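PDB 2HFS: mevalonate kinase, putative from Leishmania major, which probably phosphorylates (R)-mevalonate with ATP to give (R)-5-phosphomevalonate, the first of three steps from mevalonate to isopentenyl diphosphate. Local coordinates for residues L295-S298 against S299-D303. Residues are numbered along the deposited sequence; the frame is centred on the assembly and turned at random.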
ATOM      1  N   LEU A 295       5.422   0.648 -14.724  1.00 12.04           N
ATOM      2  CA  LEU A 295       4.199   0.933 -15.489  1.00 13.43           C
ATOM      3  C   LEU A 295       4.303   0.349 -16.894  1.00 13.07           C
ATOM      4  O   LEU A 295       5.263   0.619 -17.609  1.00 13.70           O
ATOM      5  CB  LEU A 295       3.937   2.433 -15.580  1.00 12.03           C
ATOM      6  CG  LEU A 295       2.721   2.911 -16.375  1.00 12.77           C
ATOM      7  CD1 LEU A 295       1.369   2.550 -15.691  1.00 12.08           C
ATOM      8  CD2 LEU A 295       2.814   4.397 -16.602  1.00 13.01           C
ATOM      9  N   ALA A 296       3.310  -0.439 -17.279  1.00 14.73           N
ATOM     10  CA  ALA A 296       3.268  -1.048 -18.615  1.00 15.65           C
ATOM     11  C   ALA A 296       2.250  -0.301 -19.473  1.00 17.63           C
ATOM     12  O   ALA A 296       1.314   0.297 -18.943  1.00 16.98           O
ATOM     13  CB  ALA A 296       2.893  -2.534 -18.516  1.00 15.77           C
ATOM     14  N   ALA A 297       2.416  -0.351 -20.794  1.00 19.93           N
ATOM     15  CA  ALA A 297       1.529   0.395 -21.695  1.00 21.66           C
ATOM     16  C   ALA A 297       0.220  -0.345 -21.936  1.00 22.61           C
ATOM     17  O   ALA A 297      -0.780   0.264 -22.337  1.00 23.22           O
ATOM     18  CB  ALA A 297       2.225   0.693 -23.031  1.00 21.08           C
ATOM     19  N   SER A 298       0.241  -1.653 -21.692  1.00 22.89           N
ATOM     20  CA  SER A 298      -0.892  -2.531 -21.949  1.00 24.18           C
ATOM     21  C   SER A 298      -0.706  -3.823 -21.162  1.00 25.56           C
ATOM     22  O   SER A 298       0.301  -3.991 -20.479  1.00 25.95           O
ATOM     23  CB  SER A 298      -0.967  -2.857 -23.438  1.00 24.19           C
ATOM     24  OG  SER A 298       0.164  -3.609 -23.840  1.00 25.55           O
ATOM     25  N   SER A 299      -1.667  -4.739 -21.267  1.00 25.82           N
ATOM     26  CA  SER A 299      -1.544  -6.051 -20.637  1.00 26.79           C
ATOM     27  C   SER A 299      -0.505  -6.923 -21.345  1.00 27.22           C
ATOM     28  O   SER A 299       0.240  -7.670 -20.699  1.00 27.26           O
ATOM     29  CB  SER A 299      -2.903  -6.753 -20.605  1.00 27.05           C
ATOM     30  OG  SER A 299      -2.935  -7.751 -19.600  1.00 28.48           O
ATOM     31  N   ASP A 300      -0.459  -6.833 -22.670  1.00 27.15           N
ATOM     32  CA  ASP A 300       0.498  -7.617 -23.463  1.00 28.91           C
ATOM     33  C   ASP A 300       1.961  -7.261 -23.143  1.00 27.46           C
ATOM     34  O   ASP A 300       2.804  -8.143 -22.966  1.00 27.09           O
ATOM     35  CB  ASP A 300       0.215  -7.457 -24.966  1.00 29.39           C
ATOM     36  CG  ASP A 300       1.092  -8.354 -25.835  1.00 33.50           C
ATOM     37  OD1 ASP A 300       1.471  -9.462 -25.381  1.00 36.95           O
ATOM     38  OD2 ASP A 300       1.447  -8.035 -26.997  1.00 38.06           O
ATOM     39  N   GLN A 301       2.248  -5.967 -23.069  1.00 26.93           N
ATOM     40  CA  GLN A 301       3.602  -5.492 -22.804  1.00 26.56           C
ATOM     41  C   GLN A 301       4.027  -5.807 -21.373  1.00 25.01           C
ATOM     42  O   GLN A 301       5.216  -5.913 -21.098  1.00 24.48           O
ATOM     43  CB  GLN A 301       3.729  -3.996 -23.120  1.00 26.91           C
ATOM     44  CG  GLN A 301       3.571  -3.696 -24.622  1.00 28.74           C
ATOM     45  CD  GLN A 301       3.608  -2.212 -24.954  1.00 28.42           C
ATOM     46  OE1 GLN A 301       4.514  -1.485 -24.532  1.00 29.09           O
ATOM     47  NE2 GLN A 301       2.629  -1.763 -25.728  1.00 29.42           N
ATOM     48  N   ARG A 302       3.043  -5.966 -20.483  1.00 23.97           N
ATOM     49  CA  ARG A 302       3.271  -6.444 -19.118  1.00 22.81           C
ATOM     50  C   ARG A 302       3.815  -7.885 -19.133  1.00 22.75           C
ATOM     51  O   ARG A 302       4.760  -8.211 -18.396  1.00 21.77           O
ATOM     52  CB  ARG A 302       1.971  -6.318 -18.298  1.00 24.01           C
ATOM     53  CG  ARG A 302       2.092  -6.602 -16.795  1.00 22.82           C
ATOM     54  CD  ARG A 302       0.986  -5.988 -15.936  1.00 20.84           C
ATOM     55  NE  ARG A 302      -0.335  -6.565 -16.222  1.00 17.51           N
ATOM     56  CZ  ARG A 302      -1.418  -6.404 -15.468  1.00 20.37           C
ATOM     57  NH1 ARG A 302      -1.363  -5.686 -14.353  1.00 17.51           N
ATOM     58  NH2 ARG A 302      -2.563  -6.962 -15.826  1.00 15.29           N
ATOM     59  N   ASP A 303       3.233  -8.727 -19.991  1.00 22.57           N
ATOM     60  CA  ASP A 303       3.692 -10.105 -20.204  1.00 22.96           C
ATOM     61  C   ASP A 303       5.166 -10.170 -20.598  1.00 21.58           C
ATOM     62  O   ASP A 303       5.874 -11.106 -20.225  1.00 20.48           O
ATOM     63  CB  ASP A 303       2.871 -10.794 -21.295  1.00 23.71           C
ATOM     64  CG  ASP A 303       1.431 -11.022 -20.895  1.00 26.54           C
ATOM     65  OD1 ASP A 303       1.160 -11.173 -19.687  1.00 28.50           O
ATOM     66  OD2 ASP A 303       0.498 -11.094 -21.729  1.00 29.22           O
TER
HETATM   67  O   HOH W   1       5.008  -0.730 -21.743  1.00 29.92           O
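S298 caps the first turn of helix 299-312 through a bond between its hydroxyl and the backbone of Q301, three residues on. Q301 N donates to S298 OG over 3.2 Å, and the bond is nearly straight, 167° at the hydrogen. A chi1 of 65° sets OG between the serine's own N and carbonyl carbon, within reach of the amide of Q301. The serine's carbonyl opens the helical ladder with a weak bond, R302 N to S298 O at 3.4 Å. Q301 returns over its cap: CG lies anti to the carbonyl carbon, chi1 -66°, placing it 3.5 Å from S298 OG, and the extended chain carries the amide across to the methyl of A297, where OE1 comes within 3.5 Å of CB. A water bridges the two segments, accepting from A297 N at 2.8 Å and donating to Q301 OE1. Deeper in, A296 CB meets R302 CB at 3.9 Å, tying strand 291-296 to the helix, while the arginine continues against Y189 and V191 of the neighbouring strand 188-194, where its NH1 makes a weak hydrogen bond to L190 O. The tight strand-to-helix connection belongs to the C-terminal GHMP kinase domain. A serine oxygen at the N-cap satisfies an amide that has no preceding helical carbonyl, and the water does the same for A297 N in the turn.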